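Local coordinates for peptidoglycan recognition protein SA CG11709-PA (Drosophila melanogaster, PDB 1S2J), which recognises peptidoglycan of Gram-positive bacteria to activate the Toll immune pathway, and also shows L,D-carboxypeptidase activity, at residues P60-V65 / E166-Y171; D143-D148 / L187-E192; H67-G72 / A136-F141. All blocks are in the same frame, centred on the assembly; numbering follows the deposited sequence.

Contact 1 (P60-V65 / E166-Y171); sequences PIRYVV and ELSEDY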
loop_
_atom_site.group_PDB
_atom_site.type_symbol
_atom_site.label_atom_id
_atom_site.label_comp_id
_atom_site.label_asym_id
_atom_site.label_seq_id
_atom_site.Cartn_x
_atom_site.Cartn_y
_atom_site.Cartn_z
ATOM N N PRO A 60 -2.592 17.413 -3.802
ATOM C CA PRO A 60 -2.959 16.025 -3.464
ATOM C C PRO A 60 -2.383 15.001 -4.431
ATOM O O PRO A 60 -1.842 15.380 -5.473
ATOM C CB PRO A 60 -4.491 16.036 -3.542
ATOM C CG PRO A 60 -4.838 17.128 -4.465
ATOM C CD PRO A 60 -3.704 18.142 -4.444
ATOM N N ILE A 61 -2.461 13.723 -4.051
ATOM C CA ILE A 61 -2.023 12.599 -4.875
ATOM C C ILE A 61 -3.223 12.082 -5.678
ATOM O O ILE A 61 -4.340 12.009 -5.159
ATOM C CB ILE A 61 -1.480 11.456 -3.971
ATOM C CG1 ILE A 61 -0.125 11.831 -3.343
ATOM C CG2 ILE A 61 -1.386 10.129 -4.749
ATOM C CD1 ILE A 61 1.023 11.882 -4.364
ATOM N N ARG A 62 -2.987 11.680 -6.919
ATOM C CA ARG A 62 -4.086 11.290 -7.783
ATOM C C ARG A 62 -4.241 9.790 -8.005
ATOM O O ARG A 62 -5.333 9.323 -8.278
ATOM C CB ARG A 62 -4.088 12.168 -9.059
ATOM C CG ARG A 62 -3.843 11.532 -10.373
ATOM C CD ARG A 62 -4.809 12.000 -11.470
ATOM N NE ARG A 62 -4.967 13.461 -11.541
ATOM C CZ ARG A 62 -6.076 14.128 -11.235
ATOM N NH1 ARG A 62 -7.175 13.502 -10.819
ATOM N NH2 ARG A 62 -6.086 15.442 -11.352
ATOM N N TYR A 63 -3.186 9.008 -7.817
ATOM C CA TYR A 63 -3.291 7.558 -8.007
ATOM C C TYR A 63 -3.035 6.735 -6.740
ATOM O O TYR A 63 -2.077 6.995 -5.983
ATOM C CB TYR A 63 -2.334 7.075 -9.088
ATOM C CG TYR A 63 -2.670 7.525 -10.497
ATOM C CD1 TYR A 63 -2.067 8.681 -11.050
ATOM C CD2 TYR A 63 -3.534 6.785 -11.293
ATOM C CE1 TYR A 63 -2.351 9.107 -12.332
ATOM C CE2 TYR A 63 -3.826 7.198 -12.598
ATOM C CZ TYR A 63 -3.230 8.360 -13.109
ATOM O OH TYR A 63 -3.504 8.755 -14.394
ATOM N N VAL A 64 -3.891 5.730 -6.551
ATOM C CA VAL A 64 -3.726 4.730 -5.502
ATOM C C VAL A 64 -3.483 3.383 -6.193
ATOM O O VAL A 64 -4.275 2.953 -7.064
ATOM C CB VAL A 64 -4.965 4.719 -4.589
ATOM C CG1 VAL A 64 -4.887 3.611 -3.558
ATOM C CG2 VAL A 64 -5.116 6.125 -3.901
ATOM N N VAL A 65 -2.355 2.755 -5.867
ATOM C CA VAL A 65 -1.975 1.502 -6.512
ATOM C C VAL A 65 -2.055 0.374 -5.506
ATOM O O VAL A 65 -1.457 0.459 -4.439
ATOM C CB VAL A 65 -0.548 1.540 -7.128
ATOM C CG1 VAL A 65 -0.299 0.247 -7.945
ATOM C CG2 VAL A 65 -0.366 2.781 -7.983
ATOM N N GLU A 166 -5.183 14.457 1.187
ATOM C CA GLU A 166 -4.086 13.585 0.734
ATOM C C GLU A 166 -4.293 13.060 -0.685
ATOM O O GLU A 166 -3.334 12.828 -1.388
ATOM C CB GLU A 166 -3.933 12.365 1.647
ATOM C CG GLU A 166 -3.787 12.679 3.119
ATOM C CD GLU A 166 -2.428 13.229 3.433
ATOM O OE1 GLU A 166 -2.202 13.555 4.605
ATOM O OE2 GLU A 166 -1.588 13.343 2.512
ATOM N N LEU A 167 -5.541 12.842 -1.078
ATOM C CA LEU A 167 -5.865 12.297 -2.405
ATOM C C LEU A 167 -6.823 13.232 -3.149
ATOM O O LEU A 167 -7.667 13.858 -2.524
ATOM C CB LEU A 167 -6.528 10.927 -2.236
ATOM C CG LEU A 167 -5.706 9.815 -1.576
ATOM C CD1 LEU A 167 -6.560 8.603 -1.180
ATOM C CD2 LEU A 167 -4.592 9.401 -2.502
ATOM N N SER A 168 -6.716 13.314 -4.476
ATOM C CA SER A 168 -7.698 14.064 -5.269
ATOM C C SER A 168 -9.073 13.491 -5.005
ATOM O O SER A 168 -9.207 12.279 -4.876
ATOM C CB SER A 168 -7.407 13.966 -6.758
ATOM O OG SER A 168 -6.109 14.426 -7.038
ATOM N N GLU A 169 -10.086 14.350 -4.903
ATOM C CA GLU A 169 -11.452 13.862 -4.671
ATOM C C GLU A 169 -11.849 12.872 -5.785
ATOM O O GLU A 169 -12.666 11.976 -5.568
ATOM C CB GLU A 169 -12.488 15.021 -4.508
ATOM C CG GLU A 169 -12.025 16.185 -3.602
ATOM C CD GLU A 169 -12.980 16.575 -2.449
ATOM O OE1 GLU A 169 -14.222 16.321 -2.526
ATOM O OE2 GLU A 169 -12.489 17.171 -1.444
ATOM N N ASP A 170 -11.242 13.014 -6.964
ATOM C CA ASP A 170 -11.458 12.041 -8.043
ATOM C C ASP A 170 -10.233 11.162 -8.327
ATOM O O ASP A 170 -9.951 10.842 -9.499
ATOM C CB ASP A 170 -11.958 12.737 -9.329
ATOM C CG ASP A 170 -10.870 13.559 -10.014
ATOM O OD1 ASP A 170 -9.841 13.888 -9.381
ATOM O OD2 ASP A 170 -10.949 13.911 -11.194
ATOM N N TYR A 171 -9.520 10.772 -7.261
ATOM C CA TYR A 171 -8.369 9.848 -7.367
ATOM C C TYR A 171 -8.722 8.581 -8.179
ATOM O O TYR A 171 -9.857 8.114 -8.136
ATOM C CB TYR A 171 -7.849 9.474 -5.969
ATOM C CG TYR A 171 -8.708 8.455 -5.230
ATOM C CD1 TYR A 171 -8.523 7.084 -5.426
ATOM C CD2 TYR A 171 -9.706 8.855 -4.344
ATOM C CE1 TYR A 171 -9.302 6.139 -4.759
ATOM C CE2 TYR A 171 -10.495 7.914 -3.665
ATOM C CZ TYR A 171 -10.288 6.562 -3.882
ATOM O OH TYR A 171 -11.071 5.632 -3.239
#
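The Arg62 guanidinium has Ser168 OG above one face, offset toward the rim, and the carboxylate of Asp170 at its edge. The salt bridge runs from NH1 to Asp170 OD1 at 3.1 Å; the acceptor lies near the guanidinium plane, whereas NH1 comes from above the carboxylate plane, the two planes standing 78° apart. The second flat group, the Tyr171 ring, has Ser168 O in plane at its edge, and Val64 CG2 meets its CD1 obliquely at 3.9 Å. With CG1 trans to the backbone N (chi1 175°), Val64 turns CG2 to the side of Leu167 and Tyr171. This methyl also reaches Leu167 CD2 at 3.6 Å, the two side chains crossing at about a right angle. Ile61 N donates to Glu166 O (2.9 Å), and Ile61 O accepts Ser168 N (2.8 Å). These bonds flank a single parallel bridge, Ile61 with Leu167. A type I turn, closed by Tyr171 N to Ser168 O, then carries the chain round to Tyr171. Bridge and turn form a corner that leads from helix 148-163 into edge strand 171-175 of the mixed sheet of the amidase-type PGRP fold, where Ala172 bonds the backbones of Arg62 and Val64. The apolar side chains pack against helix 148-163, Val64 on Leu158, Leu167 on Val162 and Tyr171 on both, while Ile61 and Leu167 lean on Thr133 of strand 132-137.

Contact 2 (D143-D148 / L187-E192); sequences DKLPSD and LTLYNE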
loop_
_atom_site.group_PDB
_atom_site.type_symbol
_atom_site.label_atom_id
_atom_site.label_comp_id
_atom_site.label_asym_id
_atom_site.label_seq_id
_atom_site.Cartn_x
_atom_site.Cartn_y
_atom_site.Cartn_z
ATOM N N ASP A 143 -5.588 -16.334 -5.171
ATOM C CA ASP A 143 -6.713 -17.280 -5.059
ATOM C C ASP A 143 -7.703 -16.976 -3.948
ATOM O O ASP A 143 -8.707 -17.673 -3.812
ATOM C CB ASP A 143 -6.202 -18.727 -4.907
ATOM C CG ASP A 143 -5.556 -19.257 -6.194
ATOM O OD1 ASP A 143 -4.433 -19.833 -6.123
ATOM O OD2 ASP A 143 -6.097 -19.120 -7.323
ATOM N N LYS A 144 -7.434 -15.945 -3.158
ATOM C CA LYS A 144 -8.303 -15.587 -2.043
ATOM C C LYS A 144 -8.321 -14.077 -1.834
ATOM O O LYS A 144 -7.497 -13.352 -2.382
ATOM C CB LYS A 144 -7.889 -16.319 -0.737
ATOM C CG LYS A 144 -6.379 -16.313 -0.409
ATOM C CD LYS A 144 -6.070 -16.697 1.046
ATOM C CE LYS A 144 -4.549 -16.972 1.258
ATOM N NZ LYS A 144 -3.667 -15.755 1.555
ATOM N N LEU A 145 -9.270 -13.617 -1.036
ATOM C CA LEU A 145 -9.376 -12.222 -0.668
ATOM C C LEU A 145 -8.672 -11.981 0.659
ATOM O O LEU A 145 -8.470 -12.922 1.414
ATOM C CB LEU A 145 -10.846 -11.827 -0.533
ATOM C CG LEU A 145 -11.495 -10.904 -1.571
ATOM C CD1 LEU A 145 -10.679 -10.714 -2.853
ATOM C CD2 LEU A 145 -12.935 -11.343 -1.867
ATOM N N PRO A 146 -8.288 -10.728 0.930
ATOM C CA PRO A 146 -7.897 -10.319 2.284
ATOM C C PRO A 146 -9.125 -10.380 3.196
ATOM O O PRO A 146 -10.240 -10.496 2.679
ATOM C CB PRO A 146 -7.446 -8.852 2.102
ATOM C CG PRO A 146 -7.233 -8.676 0.625
ATOM C CD PRO A 146 -8.203 -9.613 -0.032
ATOM N N SER A 147 -8.939 -10.326 4.517
ATOM C CA SER A 147 -10.086 -10.396 5.442
ATOM C C SER A 147 -11.035 -9.204 5.246
ATOM O O SER A 147 -10.609 -8.153 4.765
ATOM C CB SER A 147 -9.595 -10.415 6.874
ATOM O OG SER A 147 -9.091 -9.136 7.209
ATOM N N ASP A 148 -12.310 -9.351 5.618
ATOM C CA ASP A 148 -13.249 -8.224 5.532
ATOM C C ASP A 148 -12.726 -6.965 6.224
ATOM O O ASP A 148 -12.889 -5.874 5.688
ATOM C CB ASP A 148 -14.636 -8.593 6.069
ATOM C CG ASP A 148 -15.418 -9.451 5.093
ATOM O OD1 ASP A 148 -14.885 -9.738 3.995
ATOM O OD2 ASP A 148 -16.565 -9.890 5.327
ATOM N N LEU A 187 -5.087 -12.031 -8.838
ATOM C CA LEU A 187 -6.326 -12.022 -9.652
ATOM C C LEU A 187 -7.605 -11.830 -8.840
ATOM O O LEU A 187 -8.459 -11.021 -9.206
ATOM C CB LEU A 187 -6.438 -13.325 -10.450
ATOM C CG LEU A 187 -7.226 -13.504 -11.768
ATOM C CD1 LEU A 187 -8.188 -14.651 -11.600
ATOM C CD2 LEU A 187 -7.929 -12.266 -12.308
ATOM N N THR A 188 -7.730 -12.591 -7.756
ATOM C CA THR A 188 -8.884 -12.520 -6.897
ATOM C C THR A 188 -9.030 -11.127 -6.308
ATOM O O THR A 188 -10.126 -10.538 -6.340
ATOM C CB THR A 188 -8.797 -13.583 -5.794
ATOM O OG1 THR A 188 -8.662 -14.882 -6.397
ATOM C CG2 THR A 188 -10.122 -13.679 -5.029
ATOM N N LEU A 189 -7.920 -10.579 -5.808
ATOM C CA LEU A 189 -7.973 -9.259 -5.187
ATOM C C LEU A 189 -8.243 -8.229 -6.251
ATOM O O LEU A 189 -8.976 -7.280 -6.032
ATOM C CB LEU A 189 -6.696 -8.929 -4.417
ATOM C CG LEU A 189 -6.866 -8.091 -3.138
ATOM C CD1 LEU A 189 -5.578 -7.351 -2.746
ATOM C CD2 LEU A 189 -8.079 -7.141 -3.129
ATOM N N TYR A 190 -7.650 -8.441 -7.415
ATOM C CA TYR A 190 -7.834 -7.558 -8.559
ATOM C C TYR A 190 -9.298 -7.521 -8.985
ATOM O O TYR A 190 -9.810 -6.436 -9.336
ATOM C CB TYR A 190 -6.935 -7.986 -9.730
ATOM C CG TYR A 190 -7.060 -7.105 -10.967
ATOM C CD1 TYR A 190 -6.945 -7.645 -12.254
ATOM C CD2 TYR A 190 -7.312 -5.737 -10.848
ATOM C CE1 TYR A 190 -7.068 -6.825 -13.378
ATOM C CE2 TYR A 190 -7.448 -4.931 -11.943
ATOM C CZ TYR A 190 -7.320 -5.463 -13.205
ATOM O OH TYR A 190 -7.463 -4.619 -14.288
ATOM N N ASN A 191 -9.962 -8.686 -8.934
ATOM C CA ASN A 191 -11.374 -8.800 -9.325
ATOM C C ASN A 191 -12.233 -8.055 -8.330
ATOM O O ASN A 191 -13.283 -7.522 -8.682
ATOM C CB ASN A 191 -11.858 -10.256 -9.356
ATOM C CG ASN A 191 -11.385 -11.005 -10.567
ATOM O OD1 ASN A 191 -10.989 -10.414 -11.556
ATOM N ND2 ASN A 191 -11.402 -12.326 -10.484
ATOM N N GLU A 192 -11.796 -8.059 -7.078
ATOM C CA GLU A 192 -12.469 -7.289 -6.051
ATOM C C GLU A 192 -12.393 -5.786 -6.323
ATOM O O GLU A 192 -13.414 -5.131 -6.390
ATOM C CB GLU A 192 -11.937 -7.630 -4.641
ATOM C CG GLU A 192 -12.516 -6.780 -3.504
ATOM C CD GLU A 192 -14.046 -6.785 -3.405
ATOM O OE1 GLU A 192 -14.690 -7.771 -3.813
ATOM O OE2 GLU A 192 -14.626 -5.790 -2.905
#
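Leu145 lays its CD1 methyl over the first turn of helix 187-193, touching Thr188 O at 3.5 Å. The same methyl meets Thr188 CG2 and, at 3.8 Å, the CB of Glu192. It thus bears on the helix at two positions one turn apart, 188 and 192. Neither torsion of this leucine sits at a staggered value (chi1 -109°, chi2 14°), an unusual shape that carries CD1 toward the helix although its CB does not aim there. Thr188 faces the loop squarely. Its CG2, trans to the backbone N, lies against the Lys144 carbonyl carbon and Leu145 CD1, while OG1 comes within 3.4 Å of Asp143 C. Deeper in, the ring of Pro146 meets the branched end of Leu189 at about a right angle, its CD 3.7 Å from Leu189 CG. The ring's CG lies almost as close to that branch point, so one edge of the proline bears on the leucine. No hydrogen bond joins 143-148 to 187-192; the fit is largely apolar packing, and the polar ends turn to other partners: Thr188 OG1 to Val142 O, Lys144 NZ to Glu73 in a salt bridge, and Glu192 OE2 to Trp196 NE1. The loop links the end of strand 132-137 to helix 148-163, with Ser147 as the N-cap of that helix, while passing across the start of helix 187-193. Backbone bonds of Thr188 with Val142 and Leu189 with Phe141 tie that start to the chain just before the loop, and Pro146 and Leu189 both rest on Phe137 of the central sheet and on Phe141.

Contact 3 (H67-G72 / A136-F141); sequences HHTVTG and AFIGNF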
loop_
_atom_site.group_PDB
_atom_site.type_symbol
_atom_site.label_atom_id
_atom_site.label_comp_id
_atom_site.label_asym_id
_atom_site.label_seq_id
_atom_site.Cartn_x
_atom_site.Cartn_y
_atom_site.Cartn_z
ATOM N N HIS A 67 -1.460 -3.418 -4.126
ATOM C CA HIS A 67 -0.547 -4.548 -4.211
ATOM C C HIS A 67 -0.865 -5.610 -3.166
ATOM O O HIS A 67 -1.657 -5.378 -2.254
ATOM C CB HIS A 67 0.896 -4.069 -4.028
ATOM C CG HIS A 67 1.470 -3.418 -5.241
ATOM N ND1 HIS A 67 1.854 -4.129 -6.360
ATOM C CD2 HIS A 67 1.705 -2.117 -5.524
ATOM C CE1 HIS A 67 2.318 -3.295 -7.268
ATOM N NE2 HIS A 67 2.242 -2.068 -6.787
ATOM N N HIS A 68 -0.280 -6.790 -3.349
ATOM C CA HIS A 68 -0.136 -7.759 -2.281
ATOM C C HIS A 68 1.364 -7.961 -2.030
ATOM O O HIS A 68 2.191 -7.610 -2.868
ATOM C CB HIS A 68 -0.882 -9.074 -2.597
ATOM C CG HIS A 68 -0.304 -9.852 -3.745
ATOM N ND1 HIS A 68 0.536 -9.279 -4.681
ATOM C CD2 HIS A 68 -0.458 -11.151 -4.122
ATOM C CE1 HIS A 68 0.890 -10.195 -5.568
ATOM N NE2 HIS A 68 0.291 -11.336 -5.258
ATOM N N THR A 69 1.730 -8.521 -0.884
ATOM C CA THR A 69 3.148 -8.681 -0.574
ATOM C C THR A 69 3.777 -10.005 -1.065
ATOM O O THR A 69 5.005 -10.122 -1.092
ATOM C CB THR A 69 3.382 -8.507 0.911
ATOM O OG1 THR A 69 2.562 -9.441 1.623
ATOM C CG2 THR A 69 2.887 -7.105 1.387
ATOM N N VAL A 70 2.959 -10.975 -1.501
ATOM C CA VAL A 70 3.456 -12.325 -1.868
ATOM C C VAL A 70 4.183 -12.946 -0.652
ATOM O O VAL A 70 5.174 -13.680 -0.771
ATOM C CB VAL A 70 4.383 -12.333 -3.130
ATOM C CG1 VAL A 70 4.398 -13.732 -3.791
ATOM C CG2 VAL A 70 3.987 -11.241 -4.160
ATOM N N THR A 71 3.659 -12.618 0.519
ATOM C CA THR A 71 4.201 -13.001 1.805
ATOM C C THR A 71 3.097 -13.833 2.487
ATOM O O THR A 71 2.025 -14.010 1.904
ATOM C CB THR A 71 4.544 -11.674 2.528
ATOM O OG1 THR A 71 5.874 -11.713 3.049
ATOM C CG2 THR A 71 3.658 -11.368 3.700
ATOM N N GLY A 72 3.363 -14.399 3.663
ATOM C CA GLY A 72 2.300 -14.960 4.490
ATOM C C GLY A 72 1.376 -13.845 4.991
ATOM O O GLY A 72 1.662 -12.654 4.796
ATOM N N ALA A 136 -0.298 -2.007 0.046
ATOM C CA ALA A 136 -0.169 -3.445 -0.110
ATOM C C ALA A 136 -0.972 -4.160 0.947
ATOM O O ALA A 136 -0.863 -3.871 2.142
ATOM C CB ALA A 136 1.292 -3.887 -0.025
ATOM N N PHE A 137 -1.760 -5.120 0.509
ATOM C CA PHE A 137 -2.374 -6.022 1.452
ATOM C C PHE A 137 -1.367 -7.105 1.779
ATOM O O PHE A 137 -0.784 -7.693 0.871
ATOM C CB PHE A 137 -3.634 -6.638 0.850
ATOM C CG PHE A 137 -4.766 -5.678 0.729
ATOM C CD1 PHE A 137 -4.965 -4.957 -0.450
ATOM C CD2 PHE A 137 -5.659 -5.494 1.787
ATOM C CE1 PHE A 137 -6.048 -4.069 -0.572
ATOM C CE2 PHE A 137 -6.741 -4.625 1.665
ATOM C CZ PHE A 137 -6.928 -3.910 0.471
ATOM N N ILE A 138 -1.180 -7.370 3.076
ATOM C CA ILE A 138 -0.174 -8.330 3.534
ATOM C C ILE A 138 -0.696 -9.745 3.356
ATOM O O ILE A 138 -1.700 -10.133 3.983
ATOM C CB ILE A 138 0.235 -8.094 5.015
ATOM C CG1 ILE A 138 0.700 -6.643 5.214
ATOM C CG2 ILE A 138 1.299 -9.162 5.426
ATOM C CD1 ILE A 138 0.990 -6.215 6.688
ATOM N N GLY A 139 -0.014 -10.512 2.518
ATOM C CA GLY A 139 -0.473 -11.847 2.153
ATOM C C GLY A 139 -0.362 -12.073 0.653
ATOM O O GLY A 139 0.285 -11.303 -0.066
ATOM N N ASN A 140 -0.999 -13.136 0.181
ATOM C CA ASN A 140 -0.987 -13.526 -1.222
ATOM C C ASN A 140 -2.418 -13.741 -1.714
ATOM O O ASN A 140 -3.083 -14.695 -1.299
ATOM C CB ASN A 140 -0.139 -14.785 -1.378
ATOM C CG ASN A 140 0.071 -15.171 -2.811
ATOM O OD1 ASN A 140 -0.856 -15.148 -3.623
ATOM N ND2 ASN A 140 1.293 -15.541 -3.139
ATOM N N PHE A 141 -2.907 -12.864 -2.597
ATOM C CA PHE A 141 -4.344 -12.888 -2.925
ATOM C C PHE A 141 -4.683 -13.195 -4.397
ATOM O O PHE A 141 -5.647 -12.667 -4.966
ATOM C CB PHE A 141 -5.043 -11.641 -2.363
ATOM C CG PHE A 141 -4.747 -11.416 -0.909
ATOM C CD1 PHE A 141 -3.819 -10.444 -0.510
ATOM C CD2 PHE A 141 -5.334 -12.219 0.062
ATOM C CE1 PHE A 141 -3.508 -10.263 0.834
ATOM C CE2 PHE A 141 -5.027 -12.055 1.401
ATOM C CZ PHE A 141 -4.122 -11.068 1.800
#
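Thr69 holds OG1 between its backbone N and carbonyl carbon (chi1 56°), which swings the hydroxyl over Gly139 to accept its N-H at 2.9 Å along a nearly straight line (172° at the hydrogen). His68 takes the same kind of turn (chi1 67°), which sets its ring beside the 139-141 backbone: CD2 lies 3.4 Å from Phe141 N, which sits in plane at the ring edge, and Val70 CG2 is stationed above one face, offset toward the rim. The CB of His68 meanwhile touches Phe141 CD1 at 3.9 Å. Further backbone bonds across the pair are weaker. The N-H of Thr69 is shared weakly between Phe137 O and Gly139 O, and Gly139 O also receives a weak bond from Val70 N. Upstream the chains are regular parallel strands of the mixed sheet of the amidase-type PGRP fold, with Phe137 N donating to His67 O at 2.8 Å. His67 and Ala136 share one face of this sheet, His68 and Phe137 the other. Both histidines bond through ND1 to Ser184 OG, and His67 NE2 bonds Thr125 OG1; in zinc amidases of this family a cysteine probably stands where Ser184 does. Past the strands both segments leave the sheet together. Gly139, at a positive phi, brings its CA to Thr71 O, a CA-H...O contact of 3.3 Å, and Thr71 CG2 lies alongside Ile138 CG2 at 3.7 Å, the two side chains pointing the same way. Phe137 reaches Ala150 and Ala154 of helix 148-163, while Ile138 leans on Leu105 of strand 104-106 and on Cys74.

Contacts 1 and 3 use the two ends of strand 61-68, on opposite sides of the chain's centre with their own centres about 22 Å apart; contact 3 is nested within the chain loop that contact 1 closes. Contacts 2 and 3 are neighbours, centres about 10 Å apart, and touch directly, with Pro146 N of contact 2 lying 3.4 Å from Phe141 CD2 of contact 3. Contact 3 is nearer the peptidoglycan site, the His67 side chain being about 5 Å from that of Thr182, inferred to meet the ligand; in contact 2 the side chain of Leu189 is about 12 Å from that of Thr182. Contact 1 lies away from that site.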